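Local atomic coordinates of heat shock protein, putative (Plasmodium falciparum, PDB entry 1Y6Z), a protein that is the middle domain of a putative Hsp90-family chaperone, which as a whole probably binds ATP and unfolded proteins and hydrolyses ATP to drive folding. Residues D31-V37 with I50-S56; I204-E210 with Y229-L235. One frame throughout, in Å; residues are numbered along the deposited sequence.

Both interactions lie in the middle domain of this Hsp90-family protein, on opposite sides of the chain's centre. Their centres are 32 Å apart, and their nearest atoms about 20 Å. Interaction 1 comes first along the chain and closes before interaction 2 opens. It pairs strands 35-41 and 47-53 of the five-stranded mixed sheet. Interaction 2 pairs strands 204-208 and 231-234 of the small parallel sheet near the C-terminal end. The long helices 121-141 and 145-164 come between them in sequence. The two contacts share no strand or sheet. This is consistent with the two alpha-beta subdomains of an Hsp90 middle domain, joined by helices.

Interaction 1 (D31-V37 with I50-S56); sequences DDPLAYV and ILYIPGS
Ile53 O accepts the shortest polar bond here, from Leu34 N at 2.8 Å. The donor sits somewhat tilted from the carbonyl plane. The same oxygen also lies against Pro33 CB. Further along, Ala35 O takes the N-H of Ile53 from above its carbonyl plane, and Tyr52 CA gives it a CA-H...O contact. Val37 and Leu51 then bond to each other through both backbone groups, Val37 N to Leu51 O at 3.0 Å and Leu51 N to Val37 O at 2.9 Å.

Tyr36 and Tyr52 share one face of the sheet, and Pro33 of the preceding loop packs against Tyr52. Pro33 and Tyr52 lie side by side, and Pro33 CG is 3.5 Å from Tyr52 CD2. Tyr36 CB comes to the same ring atom from the neighbouring strand, at 3.6 Å. A chi1 of 65° turns the end of the Tyr36 side chain away from segment 50-56, and its ring stacks with Tyr19 of helix 16-27. Tyr52 meets Tyr23 of that helix. Leu34, also in the loop, packs its CB on Ile53 CG2 at 3.9 Å. On the other face of the strands Val37 CG1 lies beside Leu51 CB. Helix 121-141 covers Ala35, Leu51 and Ile53 there.

Beyond the strands, Ser56 OG donates to Asp31 OD1 at 2.9 Å, from above the carboxylate plane. Gly55 CA reaches Asp32 O in a CA-H...O contact, where the backbones run close. The Asp32 carboxylate forms a salt bridge with Lys24. The paired strands are an antiparallel beta hairpin, with strand 35-41 at the edge of the mixed sheet and helices packed on both its faces.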
loop_
_atom_site.group_PDB
_atom_site.type_symbol
_atom_site.label_atom_id
_atom_site.label_comp_id
_atom_site.label_asym_id
_atom_site.label_seq_id
_atom_site.Cartn_x
_atom_site.Cartn_y
_atom_site.Cartn_z
ATOM N N ASP B 31 -24.630 -17.021 -0.606
ATOM C CA ASP B 31 -23.559 -17.074 -1.570
ATOM C C ASP B 31 -22.213 -17.002 -0.837
ATOM O O ASP B 31 -22.118 -16.382 0.229
ATOM C CB ASP B 31 -23.645 -15.871 -2.518
ATOM C CG ASP B 31 -25.042 -15.654 -3.100
ATOM O OD1 ASP B 31 -25.216 -14.600 -3.763
ATOM O OD2 ASP B 31 -25.970 -16.496 -2.885
ATOM N N ASP B 32 -21.221 -17.662 -1.407
ATOM C CA ASP B 32 -19.845 -17.624 -0.887
ATOM C C ASP B 32 -19.267 -16.209 -0.960
ATOM O O ASP B 32 -19.525 -15.491 -1.908
ATOM C CB ASP B 32 -18.980 -18.538 -1.699
ATOM C CG ASP B 32 -19.170 -20.032 -1.312
ATOM O OD1 ASP B 32 -19.938 -20.361 -0.388
ATOM O OD2 ASP B 32 -18.454 -20.868 -1.880
ATOM N N PRO B 33 -18.418 -15.845 0.008
ATOM C CA PRO B 33 -17.780 -14.550 -0.166
ATOM C C PRO B 33 -16.783 -14.533 -1.300
ATOM O O PRO B 33 -16.231 -15.584 -1.714
ATOM C CB PRO B 33 -17.085 -14.283 1.207
ATOM C CG PRO B 33 -17.006 -15.593 1.882
ATOM C CD PRO B 33 -18.018 -16.538 1.246
ATOM N N LEU B 34 -16.549 -13.346 -1.819
ATOM C CA LEU B 34 -15.607 -13.158 -2.868
ATOM C C LEU B 34 -14.170 -13.253 -2.347
ATOM O O LEU B 34 -13.264 -13.703 -3.084
ATOM C CB LEU B 34 -15.843 -11.807 -3.528
ATOM C CG LEU B 34 -16.641 -11.791 -4.847
ATOM C CD1 LEU B 34 -17.612 -12.945 -5.030
ATOM C CD2 LEU B 34 -17.224 -10.389 -5.133
ATOM N N ALA B 35 -13.989 -12.789 -1.107
ATOM C CA ALA B 35 -12.688 -12.845 -0.466
ATOM C C ALA B 35 -12.845 -12.683 1.063
ATOM O O ALA B 35 -13.920 -12.298 1.589
ATOM C CB ALA B 35 -11.826 -11.759 -1.015
ATOM N N TYR B 36 -11.766 -12.965 1.782
ATOM C CA TYR B 36 -11.726 -12.732 3.217
ATOM C C TYR B 36 -10.292 -12.548 3.659
ATOM O O TYR B 36 -9.383 -12.994 2.958
ATOM C CB TYR B 36 -12.341 -13.888 4.021
ATOM C CG TYR B 36 -11.596 -15.189 3.917
ATOM C CD1 TYR B 36 -10.645 -15.569 4.880
ATOM C CD2 TYR B 36 -11.858 -16.066 2.872
ATOM C CE1 TYR B 36 -9.961 -16.773 4.772
ATOM C CE2 TYR B 36 -11.150 -17.299 2.754
ATOM C CZ TYR B 36 -10.221 -17.626 3.714
ATOM O OH TYR B 36 -9.541 -18.819 3.585
ATOM N N VAL B 37 -10.126 -11.956 4.846
ATOM C CA VAL B 37 -8.824 -11.935 5.533
ATOM C C VAL B 37 -9.084 -12.064 7.043
ATOM O O VAL B 37 -10.032 -11.456 7.561
ATOM C CB VAL B 37 -8.005 -10.633 5.178
ATOM C CG1 VAL B 37 -8.797 -9.417 5.424
ATOM C CG2 VAL B 37 -6.652 -10.619 5.911
ATOM N N ILE B 50 -12.013 -10.933 11.335
ATOM C CA ILE B 50 -12.128 -11.640 10.043
ATOM C C ILE B 50 -13.054 -10.742 9.253
ATOM O O ILE B 50 -14.129 -10.401 9.763
ATOM C CB ILE B 50 -12.756 -13.068 10.132
ATOM C CG1 ILE B 50 -12.083 -13.930 11.204
ATOM C CG2 ILE B 50 -12.696 -13.725 8.703
ATOM C CD1 ILE B 50 -12.700 -15.324 11.388
ATOM N N LEU B 51 -12.662 -10.364 8.028
ATOM C CA LEU B 51 -13.410 -9.428 7.253
ATOM C C LEU B 51 -13.693 -10.154 5.932
ATOM O O LEU B 51 -12.835 -10.814 5.444
ATOM C CB LEU B 51 -12.519 -8.223 6.952
ATOM C CG LEU B 51 -12.147 -7.292 8.147
ATOM C CD1 LEU B 51 -11.279 -6.115 7.488
ATOM C CD2 LEU B 51 -13.397 -6.753 8.757
ATOM N N TYR B 52 -14.918 -10.056 5.427
ATOM C CA TYR B 52 -15.373 -10.741 4.219
ATOM C C TYR B 52 -15.918 -9.687 3.242
ATOM O O TYR B 52 -16.618 -8.768 3.628
ATOM C CB TYR B 52 -16.545 -11.640 4.554
ATOM C CG TYR B 52 -16.180 -12.855 5.421
ATOM C CD1 TYR B 52 -16.238 -12.783 6.805
ATOM C CD2 TYR B 52 -15.801 -14.056 4.815
ATOM C CE1 TYR B 52 -15.933 -13.909 7.622
ATOM C CE2 TYR B 52 -15.478 -15.150 5.596
ATOM C CZ TYR B 52 -15.547 -15.077 6.995
ATOM O OH TYR B 52 -15.283 -16.220 7.759
ATOM N N ILE B 53 -15.654 -9.894 1.963
ATOM C CA ILE B 53 -16.340 -9.245 0.881
ATOM C C ILE B 53 -17.418 -10.216 0.467
ATOM O O ILE B 53 -17.119 -11.375 0.085
ATOM C CB ILE B 53 -15.398 -8.972 -0.286
ATOM C CG1 ILE B 53 -14.345 -7.957 0.161
ATOM C CG2 ILE B 53 -16.173 -8.436 -1.528
ATOM C CD1 ILE B 53 -13.357 -7.662 -0.964
ATOM N N PRO B 54 -18.672 -9.795 0.583
ATOM C CA PRO B 54 -19.788 -10.686 0.250
ATOM C C PRO B 54 -19.772 -11.091 -1.215
ATOM O O PRO B 54 -19.213 -10.373 -2.028
ATOM C CB PRO B 54 -21.042 -9.808 0.576
ATOM C CG PRO B 54 -20.540 -8.926 1.665
ATOM C CD PRO B 54 -19.171 -8.521 1.123
ATOM N N GLY B 55 -20.406 -12.219 -1.542
ATOM C CA GLY B 55 -20.596 -12.631 -2.940
ATOM C C GLY B 55 -21.579 -11.827 -3.783
ATOM O O GLY B 55 -21.545 -11.908 -5.026
ATOM N N SER B 56 -22.484 -11.101 -3.112
ATOM C CA SER B 56 -23.541 -10.368 -3.755
ATOM C C SER B 56 -23.955 -9.257 -2.807
ATOM O O SER B 56 -23.563 -9.256 -1.634
ATOM C CB SER B 56 -24.746 -11.271 -4.111
ATOM O OG SER B 56 -25.328 -11.832 -2.949
#

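Interaction 2 (I204-E210 with Y229-L235); sequences IYYISGE and YDVLFSL
Ile207 reaches across to Val231 and Phe233. Its CB lies 4.0 Å from Val231 CG1. From CB the side chain splits. CG2, set between the backbone N and the carbonyl carbon, does the touching: it meets Val231 CG1 at 3.6 Å and Phe233 CD2 at 3.7 Å, the latter at the edge of the ring and near its plane. CG1 stands anti to the backbone N (chi1 -176°), and the end of this branch, CD1, leads away from strand 231-234. Outside the pair, the Ile207 side chain touches Ser218 and Ser220.

The backbones form a parallel pair, with strand directions 34° apart. Strand 204-208 is the middle strand of a three-stranded parallel sheet, between 231-234 and 256-258. Helices 212-215 and 222-226 lie in the connection from 204-208 to 231-234, a beta-alpha-beta crossover. Ile207 bonds both ways: its N to Leu232 O at 2.9 Å, its O to Ser234 N in a longer bond that arrives well above the carbonyl plane. Leu232 N is held by Tyr205 O, and Gly209 N bonds to Ser234 O.

On the face opposite Ile207, Tyr206 CB packs on Leu232 CB at 4.0 Å, and its ring reaches Ser234 CB. Glu240 of helix 237-249 takes hydrogen bonds from this face at Ser208 OG and Ser234 OG, and a weak one joins it to Tyr206 OH. At the other end of the contact, the side chains of Tyr205 and Tyr229 cross obliquely, Tyr205 CE1 to Tyr229 CD2 at 3.7 Å.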
loop_
_atom_site.group_PDB
_atom_site.type_symbol
_atom_site.label_atom_id
_atom_site.label_comp_id
_atom_site.label_asym_id
_atom_site.label_seq_id
_atom_site.Cartn_x
_atom_site.Cartn_y
_atom_site.Cartn_z
ATOM N N ILE B 204 -5.874 13.532 -17.964
ATOM C CA ILE B 204 -6.783 12.403 -18.130
ATOM C C ILE B 204 -8.099 13.054 -18.449
ATOM O O ILE B 204 -8.552 13.916 -17.689
ATOM C CB ILE B 204 -6.917 11.569 -16.788
ATOM C CG1 ILE B 204 -5.568 10.976 -16.363
ATOM C CG2 ILE B 204 -7.958 10.473 -16.904
ATOM C CD1 ILE B 204 -5.551 10.596 -14.873
ATOM N N TYR B 205 -8.740 12.644 -19.543
ATOM C CA TYR B 205 -10.015 13.263 -19.927
ATOM C C TYR B 205 -11.152 12.346 -19.634
ATOM O O TYR B 205 -10.980 11.154 -19.718
ATOM C CB TYR B 205 -10.032 13.629 -21.420
ATOM C CG TYR B 205 -8.984 14.662 -21.751
ATOM C CD1 TYR B 205 -7.680 14.282 -22.146
ATOM C CD2 TYR B 205 -9.273 16.020 -21.620
ATOM C CE1 TYR B 205 -6.698 15.259 -22.425
ATOM C CE2 TYR B 205 -8.319 16.995 -21.901
ATOM C CZ TYR B 205 -7.044 16.610 -22.308
ATOM O OH TYR B 205 -6.127 17.603 -22.554
ATOM N N TYR B 206 -12.311 12.909 -19.299
ATOM C CA TYR B 206 -13.555 12.150 -19.288
ATOM C C TYR B 206 -14.742 12.928 -19.853
ATOM O O TYR B 206 -14.676 14.131 -19.980
ATOM C CB TYR B 206 -13.876 11.646 -17.869
ATOM C CG TYR B 206 -14.421 12.680 -16.929
ATOM C CD1 TYR B 206 -15.800 12.823 -16.759
ATOM C CD2 TYR B 206 -13.573 13.477 -16.180
ATOM C CE1 TYR B 206 -16.313 13.751 -15.880
ATOM C CE2 TYR B 206 -14.085 14.430 -15.299
ATOM C CZ TYR B 206 -15.461 14.545 -15.166
ATOM O OH TYR B 206 -15.976 15.459 -14.288
ATOM N N ILE B 207 -15.821 12.220 -20.164
ATOM C CA ILE B 207 -17.037 12.844 -20.742
ATOM C C ILE B 207 -18.353 12.218 -20.249
ATOM O O ILE B 207 -18.584 11.012 -20.438
ATOM C CB ILE B 207 -17.000 12.846 -22.303
ATOM C CG1 ILE B 207 -18.224 13.578 -22.884
ATOM C CG2 ILE B 207 -16.892 11.412 -22.906
ATOM C CD1 ILE B 207 -17.995 14.115 -24.301
ATOM N N SER B 208 -19.212 13.046 -19.641
ATOM C CA SER B 208 -20.594 12.627 -19.336
ATOM C C SER B 208 -21.267 11.967 -20.551
ATOM O O SER B 208 -21.444 12.595 -21.618
ATOM C CB SER B 208 -21.435 13.809 -18.842
ATOM O OG SER B 208 -20.939 14.334 -17.613
ATOM N N GLY B 209 -21.612 10.691 -20.388
ATOM C CA GLY B 209 -22.281 9.910 -21.410
ATOM C C GLY B 209 -23.626 9.429 -20.899
ATOM O O GLY B 209 -23.927 9.529 -19.694
ATOM N N GLU B 210 -24.438 8.920 -21.826
ATOM C CA GLU B 210 -25.783 8.442 -21.538
ATOM C C GLU B 210 -25.788 6.919 -21.606
ATOM O O GLU B 210 -26.521 6.252 -20.870
ATOM C CB GLU B 210 -26.768 9.050 -22.554
ATOM C CG GLU B 210 -28.214 8.568 -22.483
ATOM C CD GLU B 210 -28.980 9.083 -21.263
ATOM O OE1 GLU B 210 -30.060 8.511 -20.981
ATOM O OE2 GLU B 210 -28.519 10.041 -20.596
ATOM N N TYR B 229 -6.453 11.033 -28.370
ATOM C CA TYR B 229 -6.382 10.847 -26.908
ATOM C C TYR B 229 -7.524 9.910 -26.493
ATOM O O TYR B 229 -8.616 9.949 -27.098
ATOM C CB TYR B 229 -6.470 12.185 -26.177
ATOM C CG TYR B 229 -5.251 13.086 -26.292
ATOM C CD1 TYR B 229 -4.082 12.660 -26.943
ATOM C CD2 TYR B 229 -5.281 14.380 -25.756
ATOM C CE1 TYR B 229 -2.965 13.494 -27.050
ATOM C CE2 TYR B 229 -4.151 15.238 -25.840
ATOM C CZ TYR B 229 -3.010 14.783 -26.492
ATOM O OH TYR B 229 -1.902 15.602 -26.588
ATOM N N ASP B 230 -7.296 9.047 -25.491
ATOM C CA ASP B 230 -8.434 8.329 -24.917
ATOM C C ASP B 230 -9.206 9.247 -23.986
ATOM O O ASP B 230 -8.653 10.201 -23.430
ATOM C CB ASP B 230 -8.009 7.017 -24.213
ATOM C CG ASP B 230 -9.194 6.039 -24.010
ATOM O OD1 ASP B 230 -10.261 6.243 -24.611
ATOM O OD2 ASP B 230 -9.035 5.038 -23.264
ATOM N N VAL B 231 -10.493 8.937 -23.820
ATOM C CA VAL B 231 -11.377 9.642 -22.925
ATOM C C VAL B 231 -12.239 8.607 -22.207
ATOM O O VAL B 231 -12.871 7.756 -22.826
ATOM C CB VAL B 231 -12.331 10.596 -23.682
ATOM C CG1 VAL B 231 -13.331 11.262 -22.737
ATOM C CG2 VAL B 231 -11.535 11.677 -24.362
ATOM N N LEU B 232 -12.288 8.720 -20.886
ATOM C CA LEU B 232 -13.148 7.831 -20.088
ATOM C C LEU B 232 -14.590 8.287 -20.138
ATOM O O LEU B 232 -14.857 9.482 -20.268
ATOM C CB LEU B 232 -12.734 7.880 -18.620
ATOM C CG LEU B 232 -11.240 7.714 -18.392
ATOM C CD1 LEU B 232 -10.933 8.225 -16.945
ATOM C CD2 LEU B 232 -10.917 6.255 -18.675
ATOM N N PHE B 233 -15.508 7.346 -19.959
ATOM C CA PHE B 233 -16.929 7.684 -19.903
ATOM C C PHE B 233 -17.499 7.709 -18.473
ATOM O O PHE B 233 -17.346 6.745 -17.715
ATOM C CB PHE B 233 -17.723 6.676 -20.739
ATOM C CG PHE B 233 -17.307 6.597 -22.202
ATOM C CD1 PHE B 233 -17.432 5.400 -22.897
ATOM C CD2 PHE B 233 -16.798 7.714 -22.876
ATOM C CE1 PHE B 233 -17.057 5.315 -24.257
ATOM C CE2 PHE B 233 -16.407 7.637 -24.235
ATOM C CZ PHE B 233 -16.532 6.458 -24.911
ATOM N N SER B 234 -18.135 8.826 -18.123
ATOM C CA SER B 234 -18.996 8.938 -16.948
ATOM C C SER B 234 -20.461 8.637 -17.364
ATOM O O SER B 234 -21.030 9.257 -18.269
ATOM C CB SER B 234 -18.825 10.307 -16.287
ATOM O OG SER B 234 -19.825 10.566 -15.312
ATOM N N LEU B 235 -21.046 7.620 -16.751
ATOM C CA LEU B 235 -22.394 7.224 -17.115
ATOM C C LEU B 235 -23.369 7.389 -15.940
ATOM O O LEU B 235 -24.568 7.207 -16.097
ATOM C CB LEU B 235 -22.397 5.811 -17.689
ATOM C CG LEU B 235 -21.366 5.438 -18.779
ATOM C CD1 LEU B 235 -21.428 3.972 -19.120
ATOM C CD2 LEU B 235 -21.470 6.263 -20.081
#